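Local coordinates for protein putative laminarinase (PDB 2W39) that probably hydrolyses beta-glucans such as laminarin and lichenin, as a secreted fungal glycoside hydrolase of family 16, at residues A13-F18 with V34-A39; A41-Y46 with I53-H58; D117-V122 with G185-E190; N128-H133 with I196-F201. All coordinates share one frame; numbering follows the deposited sequence. Where two conformers were deposited one is given.

Contact 1: A13-F18 with V34-A39; sequences AFLSTF and VDQATA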
# COMPACT_ATOMS: atom_id res chain seq x y z
N ALA A 13 8.88 -1.24 17.28
CA ALA A 13 8.95 0.21 17.03
C ALA A 13 7.62 0.74 16.51
O ALA A 13 7.23 1.86 16.82
CB ALA A 13 10.06 0.55 16.05
N PHE A 14 6.95 -0.05 15.67
CA PHE A 14 5.70 0.39 15.06
C PHE A 14 4.62 0.72 16.09
O PHE A 14 3.74 1.53 15.82
CB PHE A 14 5.16 -0.66 14.09
CG PHE A 14 5.95 -0.78 12.82
CD1 PHE A 14 5.66 0.04 11.73
CD2 PHE A 14 6.96 -1.73 12.70
CE1 PHE A 14 6.36 -0.08 10.53
CE2 PHE A 14 7.69 -1.86 11.51
CZ PHE A 14 7.38 -1.04 10.41
N LEU A 15 4.70 0.10 17.28
CA LEU A 15 3.70 0.33 18.32
C LEU A 15 3.82 1.71 18.95
O LEU A 15 2.87 2.18 19.56
CB LEU A 15 3.74 -0.76 19.39
CG LEU A 15 3.56 -2.19 18.85
CD1 LEU A 15 3.61 -3.19 20.02
CD2 LEU A 15 2.27 -2.34 18.04
N SER A 16 4.97 2.37 18.81
CA SER A 16 5.08 3.73 19.33
C SER A 16 5.07 4.79 18.24
O SER A 16 4.74 5.94 18.50
CB SER A 16 6.31 3.91 20.23
OG SER A 16 7.49 3.52 19.57
N THR A 17 5.39 4.40 17.00
CA THR A 17 5.57 5.40 15.94
C THR A 17 4.40 5.47 14.96
O THR A 17 4.34 6.38 14.13
CB THR A 17 6.87 5.13 15.17
OG1 THR A 17 6.75 3.85 14.53
CG2 THR A 17 8.10 5.17 16.11
N PHE A 18 3.46 4.53 15.10
CA PHE A 18 2.21 4.51 14.33
C PHE A 18 1.07 4.45 15.31
O PHE A 18 1.26 4.04 16.45
CB PHE A 18 2.12 3.27 13.44
CG PHE A 18 2.94 3.35 12.16
CD1 PHE A 18 4.32 3.49 12.18
CD2 PHE A 18 2.30 3.26 10.92
CE1 PHE A 18 5.04 3.57 11.00
CE2 PHE A 18 3.01 3.33 9.73
CZ PHE A 18 4.39 3.49 9.77
N VAL A 34 -9.92 -2.06 14.02
CA VAL A 34 -9.79 -2.00 15.48
C VAL A 34 -8.65 -1.11 15.90
O VAL A 34 -7.72 -0.86 15.14
CB VAL A 34 -9.67 -3.42 16.08
CG1 VAL A 34 -10.91 -4.25 15.75
CG2 VAL A 34 -8.39 -4.11 15.62
N ASP A 35 -8.73 -0.61 17.13
CA ASP A 35 -7.65 0.20 17.67
C ASP A 35 -6.45 -0.65 18.09
O ASP A 35 -6.47 -1.87 17.99
CB ASP A 35 -8.15 1.15 18.79
CG ASP A 35 -8.30 0.49 20.14
OD1 ASP A 35 -8.53 1.26 21.10
OD2 ASP A 35 -8.24 -0.74 20.26
N GLN A 36 -5.39 0.01 18.53
CA GLN A 36 -4.17 -0.69 18.81
C GLN A 36 -4.31 -1.71 19.95
O GLN A 36 -3.84 -2.84 19.83
CB GLN A 36 -3.10 0.33 19.15
CG GLN A 36 -1.77 -0.23 19.39
CD GLN A 36 -0.69 0.78 19.02
OE1 GLN A 36 -0.81 1.53 18.03
NE2 GLN A 36 0.35 0.81 19.82
N ALA A 37 -4.95 -1.30 21.05
CA ALA A 37 -5.11 -2.20 22.19
C ALA A 37 -5.89 -3.44 21.76
O ALA A 37 -5.54 -4.57 22.10
CB ALA A 37 -5.82 -1.49 23.35
N THR A 38 -6.95 -3.23 20.98
CA THR A 38 -7.79 -4.34 20.54
C THR A 38 -7.02 -5.24 19.58
O THR A 38 -7.08 -6.47 19.70
CB THR A 38 -9.07 -3.81 19.90
OG1 THR A 38 -9.76 -2.98 20.85
CG2 THR A 38 -9.99 -4.94 19.48
N ALA A 39 -6.28 -4.63 18.66
CA ALA A 39 -5.47 -5.42 17.72
C ALA A 39 -4.46 -6.30 18.43
O ALA A 39 -4.28 -7.47 18.08
CB ALA A 39 -4.75 -4.50 16.74
O HOH W 1 0.76 0.96 16.10

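Contact 2: A41-Y46 with I53-H58; sequences AKNLTY and ILRADH. With NAG (2-acetamido-2-deoxy-beta-D-glucopyranose), chain C.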
# COMPACT_ATOMS: atom_id res chain seq x y z
N ALA A 41 -4.58 -7.35 21.61
CA ALA A 41 -5.27 -8.35 22.43
C ALA A 41 -5.77 -9.50 21.57
O ALA A 41 -5.84 -10.65 22.03
CB ALA A 41 -6.42 -7.71 23.17
N LYS A 42 -6.16 -9.20 20.34
CA LYS A 42 -6.73 -10.19 19.43
C LYS A 42 -5.68 -10.80 18.50
O LYS A 42 -6.00 -11.61 17.62
CB LYS A 42 -7.91 -9.60 18.66
CG LYS A 42 -9.07 -9.26 19.60
CD LYS A 42 -10.36 -8.94 18.87
CE LYS A 42 -11.52 -8.77 19.86
NZ LYS A 42 -11.90 -10.04 20.55
N ASN A 43 -4.42 -10.40 18.69
CA ASN A 43 -3.28 -10.85 17.87
C ASN A 43 -3.47 -10.57 16.39
O ASN A 43 -3.01 -11.33 15.52
CB ASN A 43 -2.93 -12.32 18.14
CG ASN A 43 -1.46 -12.64 17.83
OD1 ASN A 43 -0.59 -11.77 17.85
ND2 ASN A 43 -1.20 -13.92 17.55
N LEU A 44 -4.14 -9.45 16.10
CA LEU A 44 -4.23 -8.97 14.73
C LEU A 44 -3.03 -8.13 14.35
O LEU A 44 -2.71 -7.96 13.17
CB LEU A 44 -5.52 -8.18 14.53
CG LEU A 44 -6.78 -9.00 14.86
CD1 LEU A 44 -7.99 -8.14 14.68
CD2 LEU A 44 -6.88 -10.27 14.01
N THR A 45 -2.37 -7.57 15.36
CA THR A 45 -1.07 -6.93 15.18
C THR A 45 -0.12 -7.65 16.10
O THR A 45 -0.43 -7.87 17.29
CB THR A 45 -1.14 -5.45 15.55
OG1 THR A 45 -1.99 -4.81 14.59
CG2 THR A 45 0.24 -4.76 15.54
N TYR A 46 1.04 -8.02 15.57
CA TYR A 46 2.08 -8.71 16.32
C TYR A 46 3.36 -8.01 15.93
O TYR A 46 3.69 -7.94 14.75
CB TYR A 46 2.08 -10.19 15.90
CG TYR A 46 3.18 -11.01 16.52
CD1 TYR A 46 3.04 -11.51 17.81
CD2 TYR A 46 4.33 -11.32 15.81
CE1 TYR A 46 4.04 -12.28 18.39
CE2 TYR A 46 5.34 -12.09 16.38
CZ TYR A 46 5.18 -12.56 17.67
OH TYR A 46 6.16 -13.33 18.27
N ILE A 53 3.57 -8.22 12.01
CA ILE A 53 2.44 -8.85 11.34
C ILE A 53 1.20 -8.01 11.54
O ILE A 53 0.90 -7.58 12.67
CB ILE A 53 2.16 -10.27 11.92
CG1 ILE A 53 3.38 -11.18 11.89
CG2 ILE A 53 0.91 -10.91 11.28
CD1 ILE A 53 3.89 -11.40 10.54
N LEU A 54 0.49 -7.76 10.44
CA LEU A 54 -0.81 -7.07 10.46
C LEU A 54 -1.75 -8.01 9.73
O LEU A 54 -1.51 -8.33 8.57
CB LEU A 54 -0.76 -5.74 9.69
CG LEU A 54 0.32 -4.76 10.15
CD1 LEU A 54 0.40 -3.60 9.17
CD2 LEU A 54 0.08 -4.27 11.60
N ARG A 55 -2.80 -8.48 10.41
CA ARG A 55 -3.62 -9.56 9.84
C ARG A 55 -5.11 -9.34 10.05
O ARG A 55 -5.55 -8.59 10.92
CB ARG A 55 -3.21 -10.92 10.42
CG ARG A 55 -3.32 -11.01 11.95
CD ARG A 55 -3.44 -12.43 12.51
NE ARG A 55 -2.29 -13.29 12.22
CZ ARG A 55 -1.18 -13.41 12.96
NH1 ARG A 55 -0.28 -14.27 12.54
NH2 ARG A 55 -0.94 -12.69 14.08
N ALA A 56 -5.89 -10.04 9.22
CA ALA A 56 -7.32 -10.21 9.39
C ALA A 56 -7.65 -11.25 10.43
O ALA A 56 -6.91 -12.22 10.61
CB ALA A 56 -7.92 -10.66 8.08
N ASP A 57 -8.79 -11.09 11.09
CA ASP A 57 -9.39 -12.18 11.84
C ASP A 57 -9.62 -13.37 10.90
O ASP A 57 -10.24 -13.21 9.83
CB ASP A 57 -10.70 -11.64 12.44
CG ASP A 57 -11.55 -12.71 13.14
OD1 ASP A 57 -11.70 -13.82 12.59
OD2 ASP A 57 -12.12 -12.38 14.21
N HIS A 58 -9.13 -14.54 11.31
CA HIS A 58 -9.31 -15.73 10.49
C HIS A 58 -9.99 -16.86 11.26
O HIS A 58 -9.85 -18.04 10.90
CB HIS A 58 -7.98 -16.19 9.87
CG HIS A 58 -6.99 -16.68 10.87
ND1 HIS A 58 -6.11 -15.85 11.55
CD2 HIS A 58 -6.74 -17.93 11.31
CE1 HIS A 58 -5.37 -16.58 12.37
NE2 HIS A 58 -5.73 -17.85 12.24
C1 NAG C . 0.20 -14.26 17.39
C2 NAG C . 0.40 -15.68 17.96
C3 NAG C . 1.76 -16.27 17.57
C4 NAG C . 2.10 -16.04 16.10
C5 NAG C . 1.92 -14.56 15.76
C6 NAG C . 2.30 -14.26 14.31
C7 NAG C . -0.43 -16.40 20.20
C8 NAG C . -0.23 -16.20 21.67
N2 NAG C . 0.33 -15.63 19.42
O3 NAG C . 1.81 -17.66 17.85
O4 NAG C . 3.43 -16.44 15.85
O5 NAG C . 0.56 -14.22 16.02
O6 NAG C . 1.44 -14.93 13.41
O7 NAG C . -1.23 -17.24 19.79

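Contact 3: D117-V122 with G185-E190; sequences DIIEGV and GWYAME. With BGC (beta-D-glucopyranose), chain B; LGC (D-glucono-1,5-lactone), chain D.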
# COMPACT_ATOMS: atom_id res chain seq x y z
N ASP A 117 -0.31 5.70 -3.87
CA ASP A 117 -0.47 4.28 -3.54
C ASP A 117 0.76 3.56 -4.04
O ASP A 117 1.06 3.60 -5.23
CB ASP A 117 -1.73 3.73 -4.19
CG ASP A 117 -2.96 4.56 -3.85
OD1 ASP A 117 -3.16 4.85 -2.64
OD2 ASP A 117 -3.68 4.96 -4.75
N ILE A 118 1.47 2.92 -3.12
CA ILE A 118 2.75 2.28 -3.40
C ILE A 118 2.56 0.78 -3.66
O ILE A 118 3.07 0.25 -4.65
CB ILE A 118 3.74 2.53 -2.24
CG1 ILE A 118 3.93 4.04 -2.04
CG2 ILE A 118 5.05 1.81 -2.51
CD1 ILE A 118 4.65 4.42 -0.73
N ILE A 119 1.82 0.12 -2.77
CA ILE A 119 1.39 -1.26 -2.94
C ILE A 119 -0.12 -1.25 -2.88
O ILE A 119 -0.70 -0.75 -1.92
CB ILE A 119 1.93 -2.18 -1.83
CG1 ILE A 119 3.45 -2.02 -1.66
CG2 ILE A 119 1.53 -3.63 -2.14
CD1 ILE A 119 4.05 -2.81 -0.50
N GLU A 120 -0.78 -1.81 -3.89
CA GLU A 120 -2.24 -1.87 -3.86
C GLU A 120 -2.77 -2.83 -4.90
O GLU A 120 -2.30 -2.85 -6.04
CB GLU A 120 -2.85 -0.49 -4.15
CG GLU A 120 -4.33 -0.44 -3.77
CD GLU A 120 -5.04 0.85 -4.12
OE1 GLU A 120 -4.47 1.69 -4.85
OE2 GLU A 120 -6.19 1.01 -3.65
N GLY A 121 -3.79 -3.59 -4.52
CA GLY A 121 -4.56 -4.38 -5.48
C GLY A 121 -5.74 -5.00 -4.78
O GLY A 121 -6.01 -4.70 -3.62
N VAL A 122 -6.45 -5.86 -5.52
CA VAL A 122 -7.64 -6.50 -5.00
C VAL A 122 -7.73 -7.94 -5.46
O VAL A 122 -7.31 -8.28 -6.57
CB VAL A 122 -8.94 -5.76 -5.44
CG1 VAL A 122 -8.96 -4.35 -4.91
CG2 VAL A 122 -9.12 -5.77 -6.95
N GLY A 185 9.49 -8.86 -1.27
CA GLY A 185 10.48 -7.99 -1.89
C GLY A 185 10.45 -6.62 -1.28
O GLY A 185 9.93 -6.43 -0.17
N TRP A 186 11.03 -5.67 -2.00
CA TRP A 186 11.18 -4.31 -1.50
C TRP A 186 10.43 -3.35 -2.40
O TRP A 186 10.49 -3.43 -3.64
CB TRP A 186 12.65 -3.88 -1.50
CG TRP A 186 13.53 -4.65 -0.58
CD1 TRP A 186 13.84 -4.32 0.71
CD2 TRP A 186 14.24 -5.86 -0.88
NE1 TRP A 186 14.71 -5.25 1.23
CE2 TRP A 186 14.97 -6.21 0.28
CE3 TRP A 186 14.33 -6.68 -2.02
CZ2 TRP A 186 15.80 -7.34 0.34
CZ3 TRP A 186 15.17 -7.81 -1.96
CH2 TRP A 186 15.89 -8.12 -0.78
N TYR A 187 9.69 -2.45 -1.78
CA TYR A 187 9.10 -1.29 -2.46
C TYR A 187 9.76 -0.05 -1.92
O TYR A 187 9.85 0.13 -0.70
CB TYR A 187 7.59 -1.23 -2.23
CG TYR A 187 6.81 -2.07 -3.22
CD1 TYR A 187 6.44 -3.39 -2.95
CD2 TYR A 187 6.46 -1.52 -4.46
CE1 TYR A 187 5.72 -4.13 -3.89
CE2 TYR A 187 5.77 -2.27 -5.41
CZ TYR A 187 5.41 -3.57 -5.11
OH TYR A 187 4.74 -4.26 -6.08
N ALA A 188 10.19 0.84 -2.81
CA ALA A 188 10.77 2.12 -2.40
C ALA A 188 10.06 3.23 -3.17
O ALA A 188 9.76 3.09 -4.35
CB ALA A 188 12.26 2.15 -2.68
N MET A 189 9.81 4.34 -2.49
CA MET A 189 9.14 5.48 -3.11
C MET A 189 9.95 6.72 -2.78
O MET A 189 10.21 6.97 -1.60
CB MET A 189 7.69 5.58 -2.59
CG MET A 189 6.80 6.62 -3.26
SD MET A 189 7.18 8.34 -2.83
CE MET A 189 6.81 8.35 -1.08
N GLU A 190 10.37 7.45 -3.82
CA GLU A 190 11.01 8.74 -3.67
C GLU A 190 10.05 9.83 -4.12
O GLU A 190 9.53 9.79 -5.24
CB GLU A 190 12.30 8.81 -4.50
CG GLU A 190 12.97 10.19 -4.43
CD GLU A 190 14.22 10.32 -5.27
OE1 GLU A 190 14.45 9.46 -6.14
OE2 GLU A 190 14.95 11.33 -5.08
C2 BGC B . -8.21 5.05 -2.69
C3 BGC B . -8.19 5.28 -1.17
C4 BGC B . -7.87 3.96 -0.49
C5 BGC B . -6.43 3.62 -0.84
C6 BGC B . -5.96 2.36 -0.13
C1 BGC B . -7.11 4.11 -3.22
O1 BGC B . -7.72 3.11 -4.07
O2 BGC B . -8.11 6.32 -3.36
O3 BGC B . -9.45 5.80 -0.72
O4 BGC B . -8.03 4.05 0.92
O5 BGC B . -6.27 3.44 -2.26
O6 BGC B . -6.40 1.21 -0.85
C1 LGC D . -7.14 4.64 -3.07
C2 LGC D . -8.26 5.45 -2.48
O5 LGC D . -6.22 3.85 -2.27
O1 LGC D . -7.00 4.63 -4.28
O2 LGC D . -8.19 6.82 -2.93
C3 LGC D . -8.24 5.36 -0.95
O3 LGC D . -9.52 5.73 -0.42
C4 LGC D . -7.86 3.95 -0.51
O4 LGC D . -8.09 3.76 0.89
C5 LGC D . -6.38 3.76 -0.84
C6 LGC D . -5.77 2.44 -0.38
O6 LGC D . -6.49 1.30 -0.87

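Contact 4: N128-H133 with I196-F201; sequences NAMTLH and IKVWFF. With LGC (D-glucono-1,5-lactone), chain D; BGC (beta-D-glucopyranose), chain B.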
# COMPACT_ATOMS: atom_id res chain seq x y z
N ASN A 128 0.88 -5.40 -9.25
CA ASN A 128 0.72 -4.25 -8.38
C ASN A 128 0.38 -3.00 -9.20
O ASN A 128 0.85 -2.85 -10.32
CB ASN A 128 2.03 -3.99 -7.64
CG ASN A 128 1.88 -2.95 -6.56
OD1 ASN A 128 1.02 -3.08 -5.70
ND2 ASN A 128 2.68 -1.89 -6.63
N ALA A 129 -0.40 -2.13 -8.58
CA ALA A 129 -0.71 -0.81 -9.14
C ALA A 129 -0.11 0.26 -8.24
O ALA A 129 -0.26 0.20 -7.02
CB ALA A 129 -2.21 -0.62 -9.28
N MET A 130 0.51 1.27 -8.86
CA MET A 130 1.07 2.43 -8.18
C MET A 130 0.37 3.64 -8.79
O MET A 130 0.34 3.79 -10.02
CB MET A 130 2.58 2.48 -8.41
CG MET A 130 3.26 1.26 -7.75
SD MET A 130 4.62 0.52 -8.69
CE MET A 130 3.70 -0.12 -10.11
N THR A 131 -0.23 4.49 -7.95
CA THR A 131 -1.22 5.45 -8.43
C THR A 131 -1.14 6.73 -7.63
O THR A 131 -0.97 6.69 -6.40
CB THR A 131 -2.63 4.84 -8.26
OG1 THR A 131 -2.68 3.54 -8.85
CG2 THR A 131 -3.70 5.70 -8.89
N LEU A 132 -1.31 7.86 -8.32
CA LEU A 132 -1.53 9.12 -7.60
C LEU A 132 -2.99 9.53 -7.71
O LEU A 132 -3.63 9.34 -8.75
CB LEU A 132 -0.70 10.27 -8.16
CG LEU A 132 0.79 10.03 -8.35
CD1 LEU A 132 1.47 11.32 -8.76
CD2 LEU A 132 1.46 9.45 -7.12
N HIS A 133 -3.50 10.11 -6.63
CA HIS A 133 -4.82 10.75 -6.62
C HIS A 133 -4.62 12.17 -6.14
O HIS A 133 -4.01 12.38 -5.09
CB HIS A 133 -5.77 10.04 -5.65
CG HIS A 133 -5.95 8.58 -5.90
ND1 HIS A 133 -7.16 8.03 -6.27
CD2 HIS A 133 -5.09 7.54 -5.78
CE1 HIS A 133 -7.03 6.72 -6.39
NE2 HIS A 133 -5.78 6.40 -6.10
N ILE A 196 7.38 11.88 -8.37
CA ILE A 196 7.28 10.70 -7.50
C ILE A 196 7.73 9.49 -8.31
O ILE A 196 7.35 9.35 -9.47
CB ILE A 196 5.85 10.55 -6.94
CG1 ILE A 196 5.57 11.67 -5.93
CG2 ILE A 196 5.65 9.17 -6.29
CD1 ILE A 196 4.13 11.83 -5.51
N LYS A 197 8.55 8.65 -7.68
CA LYS A 197 9.02 7.40 -8.28
C LYS A 197 8.74 6.25 -7.32
O LYS A 197 8.89 6.41 -6.10
CB LYS A 197 10.52 7.43 -8.56
CG LYS A 197 10.91 8.34 -9.72
CD LYS A 197 12.42 8.47 -9.87
CE LYS A 197 12.75 9.50 -10.95
NZ LYS A 197 14.22 9.69 -11.10
N VAL A 198 8.37 5.10 -7.87
CA VAL A 198 8.29 3.87 -7.09
C VAL A 198 9.15 2.82 -7.78
O VAL A 198 9.07 2.67 -9.01
CB VAL A 198 6.83 3.34 -6.96
CG1 VAL A 198 6.78 2.04 -6.18
CG2 VAL A 198 5.91 4.37 -6.32
N TRP A 199 9.93 2.10 -6.98
CA TRP A 199 10.67 0.94 -7.47
C TRP A 199 10.16 -0.30 -6.74
O TRP A 199 9.98 -0.28 -5.51
CB TRP A 199 12.16 1.02 -7.14
CG TRP A 199 12.96 2.08 -7.81
CD1 TRP A 199 13.80 1.92 -8.88
CD2 TRP A 199 13.06 3.46 -7.42
NE1 TRP A 199 14.41 3.11 -9.19
CE2 TRP A 199 13.97 4.08 -8.31
CE3 TRP A 199 12.48 4.23 -6.40
CZ2 TRP A 199 14.33 5.43 -8.21
CZ3 TRP A 199 12.83 5.57 -6.30
CH2 TRP A 199 13.74 6.15 -7.20
N PHE A 200 9.98 -1.39 -7.49
CA PHE A 200 9.79 -2.70 -6.91
C PHE A 200 10.97 -3.60 -7.26
O PHE A 200 11.32 -3.71 -8.42
CB PHE A 200 8.52 -3.37 -7.43
CG PHE A 200 8.41 -4.79 -6.98
CD1 PHE A 200 8.39 -5.10 -5.61
CD2 PHE A 200 8.43 -5.84 -7.90
CE1 PHE A 200 8.35 -6.41 -5.18
CE2 PHE A 200 8.40 -7.18 -7.43
CZ PHE A 200 8.35 -7.42 -6.09
N PHE A 201 11.53 -4.28 -6.25
CA PHE A 201 12.53 -5.33 -6.45
C PHE A 201 12.07 -6.61 -5.77
O PHE A 201 11.85 -6.61 -4.57
CB PHE A 201 13.90 -4.92 -5.91
CG PHE A 201 14.51 -3.81 -6.69
CD1 PHE A 201 14.35 -2.49 -6.29
CD2 PHE A 201 15.20 -4.07 -7.87
CE1 PHE A 201 14.87 -1.45 -7.05
CE2 PHE A 201 15.73 -3.04 -8.61
CZ PHE A 201 15.56 -1.73 -8.21
C1 LGC D . -7.14 4.64 -3.07
C2 LGC D . -8.26 5.45 -2.48
O5 LGC D . -6.22 3.85 -2.27
O1 LGC D . -7.00 4.63 -4.28
O2 LGC D . -8.19 6.82 -2.93
C3 LGC D . -8.24 5.36 -0.95
O3 LGC D . -9.52 5.73 -0.42
C4 LGC D . -7.86 3.95 -0.51
O4 LGC D . -8.09 3.76 0.89
C5 LGC D . -6.38 3.76 -0.84
C6 LGC D . -5.77 2.44 -0.38
O6 LGC D . -6.49 1.30 -0.87
C2 BGC B . -8.21 5.05 -2.69
C3 BGC B . -8.19 5.28 -1.17
C4 BGC B . -7.87 3.96 -0.49
C5 BGC B . -6.43 3.62 -0.84
C6 BGC B . -5.96 2.36 -0.13
C1 BGC B . -7.11 4.11 -3.22
O1 BGC B . -7.72 3.11 -4.07
O2 BGC B . -8.11 6.32 -3.36
O3 BGC B . -9.45 5.80 -0.72
O4 BGC B . -8.03 4.05 0.92
O5 BGC B . -6.27 3.44 -2.26
O6 BGC B . -6.40 1.21 -0.85

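Contact 1: A13-F18 with V34-A39
Q36 reaches from the first turn of helix 36-41 to the backbone of the short helix 14-17 and meets it with its terminal amide. Its NE2 gives a hydrogen bond to L15 O at 2.9 Å, with an N-H...O angle of 160°. The donor lies in the carbonyl plane on a lone pair of L15 O, and the acceptor in turn lies close to the plane of the amide. With CG anti to the backbone N (chi1 -177°) and the chain extended beyond it, the whole length of the glutamine spans the gap. L15 crosses this arm at a slant, its CB 3.8 Å from Q36 NE2. The other amide atom, Q36 OE1, is 2.6 Å from a water that also lies 3.0 Å from F14 O and can bridge the two, and OE1 is hydrogen-bonded to H20 as well. A side chain cut to an alanine here could not cross the gap, and L15 O and H20 would probably lose this partner, and the two helices their direct polar link. D35 is the N-cap of helix 36-41, its OD2 taking T38 N and T38 OG1 from opposite faces of the carboxylate. Around the pair, L15 packs on T45 and A47 of strand 45-48, A39 also rests on T45, and F18 packs on I74 and S76 of strand 69-76 and meets W9 edge-to-face.

Contact 2: A41-Y46 with I53-H58
Y46 and I53 form an antiparallel hydrogen-bonded pair in which both backbone polar groups of each are used: Y46 N gives to I53 O at 2.9 Å and I53 N to Y46 O at 2.8 Å. One step on, T45 and L54 are the non-hydrogen-bonded pair, their side chains alongside each other, and then R55 N gives to L44 O at 2.8 Å. These bonds close the beta hairpin of strands 45-48 and 51-55, entered from helix 36-41 through a Schellman motif at N43. N43 O is taken by R55 NH2 at 2.9 Å in one of two deposited arginine conformers. That conformer comes too close to the N-acetylglucosamine linked covalently to N43 ND2 to be trusted there, so its bond to the sugar O5 is doubtful. Y46 lays its ring beneath the sugar, whose C5 stands 3.7 Å above the ring centre; CG anti to the backbone N (chi1 175°) carries the ring there. With an alanine here the ring under the sugar is gone, and the sugar would probably swing more freely about its link to N43. T45 OG1 is hydrogen-bonded to H20, and D57 has R69 as salt-bridge partner and T60 as a second mate.

Contact 3: D117-V122 with G185-E190
I119 lays its CG1 branch over one face of the Y187 ring, a CH-pi contact with CG1 3.7 Å from the ring centroid of Y187 and 20° off the ring normal. The approach is displaced toward the rim on the CD1 side, where I119 CD1 comes within 3.5 Å of Y187 CD1. In I119, CG1 is anti to the carbonyl carbon and CD1 continues the chain outward (chi2 175°), and this straight arm is what lets two successive carbons rest on the tyrosine.

I118 uses its two branches separately. Its CG2 slides past the root of the same tyrosine, 4.0 Å from Y187 CB, the two side chains running in opposite directions. Its CD1 meets M189 CB at 3.7 Å, with the chains at about a right angle. M189 leaves the backbone toward the isoleucine but bends at chi2 (-72°) and again at chi3, so that CB and CG make the contact and the thioether end departs from it.

Both isoleucines can face the same strand because I118 and I119 form a classic beta bulge opposite A102. The bulge falls within the E-x-D-x-x-E signature of family 16, formed here by E115, D117 and E120; D117 and E120 line the pocket holding the gluconolactone. The two strands belong to different sheets of the sandwich and exchange no hydrogen bond. Y187 continues to S174 O through its hydroxyl and meets the ring of F200, while I118 also touches F87 of strand 83-89 and M189 packs on I196 and V198 of strand 195-202.

Contact 4: N128-H133 with I196-F201
M130 and V198 make the closer of two apolar contacts: M130 SD lies 3.6 Å from V198 CG1, with M130 CG at 3.9 Å from the same methyl. The sulfur arrives there through a bent chain, chi2 standing at 141°, away from a staggered value, and chi3 at -66°. V198 offers CG1, the branch anti to its backbone N (chi1 179°). The second contact joins L132 and I196 tip to tip, with L132 CD2 and I196 CD1 3.9 Å apart and only these methyls meeting. F231 of strand 229-232 packs on both residues.

The polar bonds of these segments' side chains run to other parts of the fold. The side chain of N128 bonds back to its own sheet through OD1 to E120 N and ND2 to I118 O, holding the start of strand 129-133 to the bulged strand beside it. H133, in the lactone pocket, has its ND1 on N162 OD1 and a weak bond from NE2 to D117 OD2.

No hydrogen bond spans the two strands, which come from the two facing sheets of the beta sandwich. The chemistry therefore implies a layer held by shape and hydrophobic burial, with alternate side chains of strand 129-133 facing the core and H133 facing the sugar site.

The four contacts form two groups. Contacts 1 and 2 lie 11 Å apart between centres and follow one another along the chain: A39 O and L44 N, 2.8 Å apart, probably form a hydrogen bond, and H20 joins Q36 to T45 through its two ring nitrogens. Contacts 3 and 4, with centres 6 Å apart, interleave in sequence and share both sheets, with probable backbone bonds from D117 N to T131 O and from W199 N to A188 O. D117 and E120 of contact 3 and H133 of contact 4 line the lactone pocket. The other group is more remote: the side chains of F18 and L54 are each about 13 Å from a bound glucose, and contacts 2 and 4 are 27 Å apart between centres.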